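Local coordinates for hypothetical protein BQLF2 (Murid herpesvirus 4, PDB 2OA5), which is an abundant tegument protein of a gammaherpesvirus, belonging to the BLRF2 family and probably contributing a structural component to the virus particle, at residues 6-9 and 10-14; 43-46 and 47-50; 78-81 and 82-86. All coordinates share one frame; numbering follows the deposited sequence.

Contact 1. Residues 6-9 and 10-14; sequences PDKT and YEEMV. With PE5 (3,6,9,12,15,18,21,24-octaoxahexacosan-1-ol), chain C.
D7 meets Y10 at the start of helix 8-33, where the first turn has amide N-H groups with no preceding turn to bond to. D7 is the N-cap: its OD1 accepts the amide N of Y10 at 3.2 Å, a weak bond with an N-H...O angle of 154°. Aspartate suits the place because its short carboxylate can fold back over the turn. The main chain then takes up the i to i+4 pattern, with E11 N on D7 O, E12 N on K8 O and M13 N on T9 O.

The charged pair lies one turn apart. K8 NZ stands 3.5 Å from E12 OE2 in a salt bridge; the lysine chain runs extended and bends only at its last torsion, while the extended glutamate crosses it at a slant. Long flexible chains of opposite charge suit positions i and i+4.

In van der Waals contact, D7 CG rests 3.4 Å from Y10 CB, with carboxylate and ring planes 37° apart. Y10 CG, anti to the backbone N (chi1 -175°), sends the ring away from the turn toward a second subunit, where it packs on D7 and OH bonds weakly to K8 O of that subunit. On the flank, the polyether of chain C passes selenomethionine M13, whose CG is 3.6 Å from PE5 C4, and its O6 approaches E12 OE2 to 3.4 Å.

The second subunit binds several of the polar ends: its R58 forms a salt bridge with D7 OD1, its Y10 OH bonds D7 OD2, and its S51 OG bonds E12 OE1.

D7 thus serves the helix and the subunit interface together. Its negative charge should be stabilised by the positive end of the helix dipole and by R58 of the second subunit, which probably keeps the carboxylate ionised.

Contact 2. Residues 43-46 and 47-50; sequences ILTA and AKRE. With PE5 (3,6,9,12,15,18,21,24-octaoxahexacosan-1-ol), chain D.
L44 and T45, the last residues of the loop before helix 46-76, close onto K48 and R49 of its first turn. L44 CG packs 3.7 Å from R49 CB, the two side chains crossing at about a right angle, and L44 CD1 reaches 4.0 Å from K48 CG; a branched leucine can cover both aliphatic stems. Beyond its stem, R49 is bent at chi3 (60°), which brings the guanidinium back over the start of the helix. A46 CA and T45 O lie over one face of that group, and R49 NH2 comes 3.6 Å from A46 CB. The small alanine lets the flat group approach this closely.

The backbone sets these side chains in place. R49 N donates to T45 O at 2.9 Å with an N-H...O angle of 163°, and E50 N donates to A46 O in the same way. T45 OG1 accepts from K48 N, though the exact place of that oxygen is less certain. The polyether of chain D brushes the other branch of the threonine, with PE5 C2 3.7 Å from T45 CG2.

Farther out, a third subunit anchors two of the charged ends: its E82 pairs with K48 NZ and its R73 with E50 OE2. R49 NH1 has a long, weak ion pair with E23 of the second subunit.

L44 and R49 flank the T45 N-cap at the positions of a hydrophobic staple, though arginine offers only its aliphatic stem.

Contact 3. Residues 78-81 and 82-86; sequences KAVT and EQELT. With PE5 (3,6,9,12,15,18,21,24-octaoxahexacosan-1-ol), chain E.
A helix N-terminus, reached through the loop after helix 46-76, brings T81 and V80 against E84 at the opening of helix 82-90. T81 is the N-cap residue: its OG1 accepts the amide of E84, although the position of that oxygen is less sure, and its carbonyl O takes L85 N at 3.1 Å with an N-H...O angle of 167°. Threonine suits the site because a hydroxyl on CB is close enough to the backbone to turn back to the amides of the first turn.

The side chain of E84 answers in the other direction. E84 CG, anti to the carbonyl carbon (chi1 -62°), and an extended chain beyond it carry the carboxylate back to the loop. There OE1 accepts V80 N at 2.9 Å, the N-H approaching almost head-on, in line with the C-O bond. The valine and glutamate side chains run alongside each other in the same direction, and V80 CG2 is 3.3 Å from E84 OE1. A glutamate is long enough to span from the first turn to the residue before the cap.

The apolar pair is A79 and L85, with A79 CB 3.7 Å from L85 CD1; alanine is small enough to lie directly on the turn. At the far end PE5 of chain E comes close to T86, with C50 3.5 Å from T86 CG2.

A third subunit completes the surroundings: its D41 bonds T81 OG1 and Q83 N, its R49 bonds A79 O, and its L44 packs on L85.

T81 and E84 hold the places of a capping box, T-x-x-E, but depart from the classical form: E84 OE1 takes the N-H of V80, before the cap, rather than that of T81.

From the N terminus the three contacts follow in series; none nests within or crosses another, and each closes only a local turn at a helix start. Contact 1 opens helix 8-33, contact 2 lies where the next loop enters helix 46-76, and contact 3 where the loop after that helix enters helix 82-90. The long helix 46-76 separates contact 2, at its start, from contact 3, beyond its end; they lie on opposite sides of the chain's centre, their centres about 48 Å apart, whereas those of contacts 1 and 2 are about 28 Å apart. Contacts 1 and 2 both touch the second subunit, contacts 2 and 3 the third, whose L44 and R49 meet contact 3.

Contact 1. Residues 6-9 and 10-14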
loop_
_atom_site.group_PDB
_atom_site.type_symbol
_atom_site.label_atom_id
_atom_site.label_comp_id
_atom_site.label_asym_id
_atom_site.label_seq_id
_atom_site.Cartn_x
_atom_site.Cartn_y
_atom_site.Cartn_z
ATOM N N PRO B 6 -20.652 14.763 -8.318
ATOM C CA PRO B 6 -21.883 14.470 -7.546
ATOM C C PRO B 6 -21.613 13.720 -6.241
ATOM O O PRO B 6 -22.460 12.952 -5.770
ATOM C CB PRO B 6 -22.787 13.652 -8.459
ATOM C CG PRO B 6 -22.347 14.126 -9.826
ATOM C CD PRO B 6 -20.817 14.307 -9.711
ATOM N N ASP B 7 -20.435 13.942 -5.655
ATOM C CA ASP B 7 -20.069 13.286 -4.404
ATOM C C ASP B 7 -20.463 14.148 -3.215
ATOM O O ASP B 7 -19.717 15.038 -2.795
ATOM C CB ASP B 7 -18.566 13.002 -4.333
ATOM C CG ASP B 7 -18.240 11.759 -3.515
ATOM O OD1 ASP B 7 -19.057 11.397 -2.631
ATOM O OD2 ASP B 7 -17.171 11.147 -3.748
ATOM N N LYS B 8 -21.652 13.875 -2.686
ATOM C CA LYS B 8 -22.174 14.596 -1.541
ATOM C C LYS B 8 -21.379 14.226 -0.292
ATOM O O LYS B 8 -21.144 15.061 0.577
ATOM C CB LYS B 8 -23.648 14.254 -1.336
ATOM C CG LYS B 8 -24.222 14.842 -0.062
ATOM C CD LYS B 8 -25.658 14.411 0.179
ATOM C CE LYS B 8 -26.111 14.799 1.583
ATOM N NZ LYS B 8 -25.980 16.257 1.859
ATOM N N THR B 9 -20.966 12.961 -0.213
ATOM C CA THR B 9 -20.194 12.474 0.923
ATOM C C THR B 9 -18.834 13.158 0.986
ATOM O O THR B 9 -18.370 13.539 2.058
ATOM C CB THR B 9 -19.958 10.953 0.842
ATOM O OG1 THR B 9 -21.207 10.284 0.647
ATOM C CG2 THR B 9 -19.327 10.446 2.134
ATOM N N TYR B 10 -18.194 13.306 -0.168
ATOM C CA TYR B 10 -16.886 13.949 -0.235
ATOM C C TYR B 10 -16.981 15.432 0.148
ATOM O O TYR B 10 -16.115 15.964 0.847
ATOM C CB TYR B 10 -16.313 13.794 -1.644
ATOM C CG TYR B 10 -14.907 14.315 -1.804
ATOM C CD1 TYR B 10 -14.663 15.640 -2.161
ATOM C CD2 TYR B 10 -13.810 13.480 -1.585
ATOM C CE1 TYR B 10 -13.358 16.119 -2.296
ATOM C CE2 TYR B 10 -12.508 13.950 -1.714
ATOM C CZ TYR B 10 -12.289 15.268 -2.067
ATOM O OH TYR B 10 -11.000 15.728 -2.187
ATOM N N GLU B 11 -18.034 16.095 -0.315
ATOM C CA GLU B 11 -18.238 17.506 -0.003
ATOM C C GLU B 11 -18.374 17.683 1.499
ATOM O O GLU B 11 -17.801 18.606 2.073
ATOM C CB GLU B 11 -19.500 18.032 -0.689
ATOM C CG GLU B 11 -19.345 18.289 -2.177
ATOM C CD GLU B 11 -20.639 18.748 -2.822
ATOM O OE1 GLU B 11 -21.376 19.532 -2.181
ATOM O OE2 GLU B 11 -20.915 18.336 -3.972
ATOM N N GLU B 12 -19.134 16.797 2.133
ATOM C CA GLU B 12 -19.327 16.870 3.575
ATOM C C GLU B 12 -17.993 16.778 4.307
ATOM O O GLU B 12 -17.807 17.415 5.339
ATOM C CB GLU B 12 -20.242 15.747 4.070
ATOM C CG GLU B 12 -21.627 15.723 3.448
ATOM C CD GLU B 12 -22.498 14.639 4.055
ATOM O OE1 GLU B 12 -21.942 13.593 4.455
ATOM O OE2 GLU B 12 -23.734 14.824 4.121
HETATM N N MSE B 13 -17.066 15.978 3.782
HETATM C CA MSE B 13 -15.759 15.840 4.426
HETATM C C MSE B 13 -14.952 17.108 4.256
HETATM O O MSE B 13 -14.275 17.540 5.180
HETATM C CB MSE B 13 -14.964 14.672 3.840
HETATM C CG MSE B 13 -14.976 13.408 4.666
HETATM SE SE MSE B 13 -13.602 12.184 4.046
HETATM C CE MSE B 13 -14.095 11.942 2.185
ATOM N N VAL B 14 -15.017 17.693 3.066
ATOM C CA VAL B 14 -14.290 18.925 2.789
ATOM C C VAL B 14 -14.711 19.970 3.824
ATOM O O VAL B 14 -13.886 20.706 4.356
ATOM C CB VAL B 14 -14.596 19.442 1.364
ATOM C CG1 VAL B 14 -13.669 20.596 1.014
ATOM C CG2 VAL B 14 -14.437 18.304 0.360
HETATM C C48 PE5 C . -10.901 7.247 12.641
HETATM C C50 PE5 C . -11.731 8.476 12.247
HETATM O O1 PE5 C . -12.590 8.192 11.138
HETATM C C1 PE5 C . -12.390 9.155 10.090
HETATM C C2 PE5 C . -13.648 9.974 9.887
HETATM O O2 PE5 C . -13.892 10.169 8.492
HETATM C C3 PE5 C . -15.253 10.542 8.286
HETATM C C4 PE5 C . -15.356 12.013 7.947
HETATM O O3 PE5 C . -16.206 12.670 8.890
HETATM C C5 PE5 C . -17.200 13.430 8.195
HETATM C C6 PE5 C . -18.332 13.801 9.138
HETATM O O4 PE5 C . -19.288 14.614 8.442
HETATM C C7 PE5 C . -20.423 14.894 9.272
HETATM C C8 PE5 C . -21.586 15.339 8.398
HETATM O O5 PE5 C . -22.832 15.272 9.111
HETATM C C9 PE5 C . -23.799 14.555 8.327
HETATM C C10 PE5 C . -24.916 15.476 7.858
HETATM O O6 PE5 C . -25.727 14.802 6.872
HETATM C C11 PE5 C . -26.986 15.480 6.709
HETATM C C12 PE5 C . -28.065 14.495 6.277
HETATM O O7 PE5 C . -29.137 14.495 7.234
HETATM C C13 PE5 C . -30.136 13.521 6.886
HETATM C C14 PE5 C . -29.492 12.219 6.438
HETATM O O8 PE5 C . -29.741 11.171 7.390
HETATM C C15 PE5 C . -29.134 9.953 6.932
HETATM C C16 PE5 C . -29.300 8.873 8.002
HETATM O O52 PE5 C . -29.157 7.583 7.409
#

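Contact 2. Residues 43-46 and 47-50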
loop_
_atom_site.group_PDB
_atom_site.type_symbol
_atom_site.label_atom_id
_atom_site.label_comp_id
_atom_site.label_asym_id
_atom_site.label_seq_id
_atom_site.Cartn_x
_atom_site.Cartn_y
_atom_site.Cartn_z
ATOM N N ILE B 43 3.510 23.780 21.633
ATOM C CA ILE B 43 2.477 23.221 20.790
ATOM C C ILE B 43 3.130 23.128 19.417
ATOM O O ILE B 43 3.823 24.043 18.967
ATOM C CB ILE B 43 1.209 24.127 20.760
ATOM C CG1 ILE B 43 0.199 23.671 21.818
ATOM C CG2 ILE B 43 0.499 24.004 19.418
ATOM C CD1 ILE B 43 0.793 22.971 23.011
ATOM N N LEU B 44 2.918 21.986 18.778
ATOM C CA LEU B 44 3.475 21.680 17.474
ATOM C C LEU B 44 2.910 22.531 16.341
ATOM O O LEU B 44 1.692 22.693 16.225
ATOM C CB LEU B 44 3.200 20.195 17.173
ATOM C CG LEU B 44 4.290 19.152 16.921
ATOM C CD1 LEU B 44 5.507 19.435 17.747
ATOM C CD2 LEU B 44 3.728 17.772 17.240
ATOM N N THR B 45 3.799 23.099 15.529
ATOM C CA THR B 45 3.365 23.841 14.347
ATOM C C THR B 45 3.217 22.711 13.308
ATOM O O THR B 45 3.815 21.649 13.463
ATOM C CB THR B 45 4.430 24.850 13.836
ATOM O OG1 THR B 45 5.658 24.165 13.576
ATOM C CG2 THR B 45 4.662 25.977 14.858
ATOM N N ALA B 46 2.420 22.927 12.266
ATOM C CA ALA B 46 2.213 21.906 11.243
ATOM C C ALA B 46 3.519 21.529 10.546
ATOM O O ALA B 46 3.838 20.348 10.379
ATOM C CB ALA B 46 1.194 22.398 10.223
ATOM N N ALA B 47 4.280 22.544 10.140
ATOM C CA ALA B 47 5.553 22.328 9.463
ATOM C C ALA B 47 6.553 21.599 10.371
ATOM O O ALA B 47 7.323 20.754 9.909
ATOM C CB ALA B 47 6.124 23.670 8.997
ATOM N N LYS B 48 6.528 21.922 11.663
ATOM C CA LYS B 48 7.419 21.295 12.641
ATOM C C LYS B 48 7.046 19.831 12.843
ATOM O O LYS B 48 7.909 18.954 12.882
ATOM C CB LYS B 48 7.321 22.030 13.983
ATOM C CG LYS B 48 7.941 21.310 15.172
ATOM C CD LYS B 48 9.438 21.526 15.267
ATOM C CE LYS B 48 9.957 21.059 16.628
ATOM N NZ LYS B 48 10.652 22.151 17.370
ATOM N N ARG B 49 5.751 19.579 12.988
ATOM C CA ARG B 49 5.257 18.228 13.173
ATOM C C ARG B 49 5.631 17.371 11.962
ATOM O O ARG B 49 6.116 16.254 12.111
ATOM C CB ARG B 49 3.738 18.249 13.356
ATOM C CG ARG B 49 3.109 16.878 13.422
ATOM C CD ARG B 49 1.607 16.977 13.565
ATOM N NE ARG B 49 0.991 17.686 12.452
ATOM C CZ ARG B 49 0.279 18.799 12.571
ATOM N NH1 ARG B 49 0.083 19.345 13.770
ATOM N NH2 ARG B 49 -0.239 19.372 11.490
ATOM N N GLU B 50 5.410 17.912 10.765
ATOM C CA GLU B 50 5.713 17.206 9.520
ATOM C C GLU B 50 7.190 16.860 9.401
ATOM O O GLU B 50 7.552 15.807 8.876
ATOM C CB GLU B 50 5.305 18.059 8.315
ATOM C CG GLU B 50 5.564 17.417 6.944
ATOM C CD GLU B 50 4.477 16.432 6.512
ATOM O OE1 GLU B 50 3.538 16.186 7.292
ATOM O OE2 GLU B 50 4.564 15.907 5.382
HETATM C C48 PE5 D . 2.883 29.202 20.573
HETATM C C50 PE5 D . 3.668 28.553 19.436
HETATM O O1 PE5 D . 2.801 28.363 18.319
HETATM C C1 PE5 D . 2.078 27.145 18.477
HETATM C C2 PE5 D . 1.791 26.619 17.097
HETATM O O2 PE5 D . 0.760 27.415 16.538
HETATM C C3 PE5 D . -0.495 26.832 16.872
HETATM C C4 PE5 D . -1.596 27.573 16.146
HETATM O O3 PE5 D . -2.536 28.045 17.106
HETATM C C5 PE5 D . -3.089 29.282 16.664
HETATM C C6 PE5 D . -3.651 30.022 17.856
HETATM O O4 PE5 D . -3.189 31.374 17.831
HETATM C C7 PE5 D . -2.691 31.723 19.123
HETATM C C8 PE5 D . -3.534 32.832 19.718
HETATM O O5 PE5 D . -3.472 32.734 21.140
HETATM C C9 PE5 D . -2.451 33.608 21.634
HETATM C C10 PE5 D . -2.977 35.037 21.737
HETATM O O6 PE5 D . -3.334 35.345 23.090
HETATM C C11 PE5 D . -4.710 34.994 23.311
HETATM C C12 PE5 D . -5.206 35.632 24.601
HETATM O O7 PE5 D . -6.554 35.221 24.880
HETATM C C13 PE5 D . -7.447 35.818 23.928
HETATM C C14 PE5 D . -8.760 36.183 24.597
HETATM O O8 PE5 D . -9.446 35.001 25.037
HETATM C C15 PE5 D . -8.941 33.859 24.337
HETATM C C16 PE5 D . -9.431 32.588 25.028
HETATM O O52 PE5 D . -10.800 32.364 24.688
#

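Contact 3. Residues 78-81 and 82-86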
loop_
_atom_site.group_PDB
_atom_site.type_symbol
_atom_site.label_atom_id
_atom_site.label_comp_id
_atom_site.label_asym_id
_atom_site.label_seq_id
_atom_site.Cartn_x
_atom_site.Cartn_y
_atom_site.Cartn_z
ATOM N N LYS B 78 18.414 -20.370 -1.340
ATOM C CA LYS B 78 17.927 -21.636 -1.888
ATOM C C LYS B 78 17.852 -21.718 -3.413
ATOM O O LYS B 78 17.840 -22.814 -3.980
ATOM C CB LYS B 78 16.542 -21.951 -1.317
ATOM C CG LYS B 78 16.517 -22.211 0.185
ATOM C CD LYS B 78 16.736 -20.948 1.013
ATOM C CE LYS B 78 17.443 -21.291 2.319
ATOM N NZ LYS B 78 16.806 -20.679 3.517
ATOM N N ALA B 79 17.790 -20.566 -4.080
ATOM C CA ALA B 79 17.701 -20.545 -5.538
ATOM C C ALA B 79 19.080 -20.586 -6.187
ATOM O O ALA B 79 20.033 -20.022 -5.653
ATOM C CB ALA B 79 16.947 -19.296 -5.999
ATOM N N VAL B 80 19.177 -21.257 -7.333
ATOM C CA VAL B 80 20.434 -21.345 -8.072
ATOM C C VAL B 80 20.220 -20.972 -9.533
ATOM O O VAL B 80 21.184 -20.800 -10.277
ATOM C CB VAL B 80 21.056 -22.760 -8.020
ATOM C CG1 VAL B 80 21.313 -23.157 -6.581
ATOM C CG2 VAL B 80 20.149 -23.761 -8.726
ATOM N N THR B 81 18.961 -20.865 -9.945
ATOM C CA THR B 81 18.636 -20.466 -11.313
ATOM C C THR B 81 17.748 -19.220 -11.270
ATOM O O THR B 81 17.167 -18.886 -10.231
ATOM C CB THR B 81 17.893 -21.578 -12.106
ATOM O OG1 THR B 81 16.570 -21.757 -11.587
ATOM C CG2 THR B 81 18.648 -22.895 -12.018
ATOM N N GLU B 82 17.656 -18.534 -12.402
ATOM C CA GLU B 82 16.849 -17.330 -12.506
ATOM C C GLU B 82 15.395 -17.700 -12.221
ATOM O O GLU B 82 14.754 -17.120 -11.344
ATOM C CB GLU B 82 17.024 -16.730 -13.902
ATOM C CG GLU B 82 18.497 -16.735 -14.337
ATOM C CD GLU B 82 18.878 -15.572 -15.232
ATOM O OE1 GLU B 82 18.077 -14.618 -15.354
ATOM O OE2 GLU B 82 19.993 -15.605 -15.801
ATOM N N GLN B 83 14.893 -18.693 -12.945
ATOM C CA GLN B 83 13.529 -19.163 -12.765
ATOM C C GLN B 83 13.207 -19.521 -11.318
ATOM O O GLN B 83 12.098 -19.260 -10.852
ATOM C CB GLN B 83 13.267 -20.380 -13.650
ATOM C CG GLN B 83 13.041 -20.052 -15.116
ATOM C CD GLN B 83 12.586 -21.274 -15.917
ATOM O OE1 GLN B 83 12.019 -22.204 -15.354
ATOM N NE2 GLN B 83 12.827 -21.239 -17.216
ATOM N N GLU B 84 14.160 -20.127 -10.603
ATOM C CA GLU B 84 13.908 -20.496 -9.214
ATOM C C GLU B 84 13.771 -19.258 -8.348
ATOM O O GLU B 84 12.855 -19.151 -7.538
ATOM C CB GLU B 84 15.046 -21.338 -8.622
ATOM C CG GLU B 84 15.293 -22.675 -9.287
ATOM C CD GLU B 84 16.098 -23.619 -8.400
ATOM O OE1 GLU B 84 17.031 -23.149 -7.713
ATOM O OE2 GLU B 84 15.795 -24.828 -8.402
ATOM N N LEU B 85 14.705 -18.331 -8.506
ATOM C CA LEU B 85 14.689 -17.123 -7.698
ATOM C C LEU B 85 13.426 -16.284 -7.952
ATOM O O LEU B 85 12.818 -15.746 -7.012
ATOM C CB LEU B 85 15.957 -16.312 -7.968
ATOM C CG LEU B 85 16.239 -15.184 -6.978
ATOM C CD1 LEU B 85 16.220 -15.718 -5.546
ATOM C CD2 LEU B 85 17.577 -14.550 -7.315
ATOM N N THR B 86 13.015 -16.204 -9.213
ATOM C CA THR B 86 11.834 -15.438 -9.579
ATOM C C THR B 86 10.580 -16.024 -8.919
ATOM O O THR B 86 9.815 -15.307 -8.278
ATOM C CB THR B 86 11.681 -15.391 -11.127
ATOM O OG1 THR B 86 12.809 -14.709 -11.694
ATOM C CG2 THR B 86 10.418 -14.659 -11.533
HETATM C C48 PE5 E . 10.194 -12.271 -8.757
HETATM C C50 PE5 E . 11.269 -11.749 -9.717
HETATM O O1 PE5 E . 12.208 -10.904 -9.040
HETATM C C1 PE5 E . 12.322 -9.641 -9.714
HETATM C C2 PE5 E . 13.719 -9.472 -10.275
HETATM O O2 PE5 E . 14.178 -8.135 -10.064
HETATM C C3 PE5 E . 15.598 -8.088 -10.184
HETATM C C4 PE5 E . 16.001 -7.434 -11.488
HETATM O O3 PE5 E . 16.818 -8.328 -12.248
HETATM C C5 PE5 E . 18.013 -7.657 -12.659
HETATM C C6 PE5 E . 19.055 -8.668 -13.107
HETATM O O4 PE5 E . 20.224 -7.977 -13.574
HETATM C C7 PE5 E . 21.267 -8.902 -13.905
HETATM C C8 PE5 E . 22.597 -8.164 -13.946
HETATM O O5 PE5 E . 23.704 -9.078 -13.900
HETATM C C9 PE5 E . 24.628 -8.667 -12.880
HETATM C C10 PE5 E . 25.942 -8.195 -13.487
HETATM O O6 PE5 E . 26.749 -7.553 -12.477
HETATM C C11 PE5 E . 28.117 -7.456 -12.913
HETATM C C12 PE5 E . 29.056 -7.465 -11.713
HETATM O O7 PE5 E . 29.973 -8.566 -11.819
HETATM C C13 PE5 E . 30.824 -8.638 -10.662
HETATM C C14 PE5 E . 30.029 -8.405 -9.388
HETATM O O8 PE5 E . 29.961 -9.606 -8.600
HETATM C C15 PE5 E . 29.219 -9.350 -7.398
HETATM C C16 PE5 E . 29.048 -10.656 -6.623
HETATM O O52 PE5 E . 28.764 -10.370 -5.254
#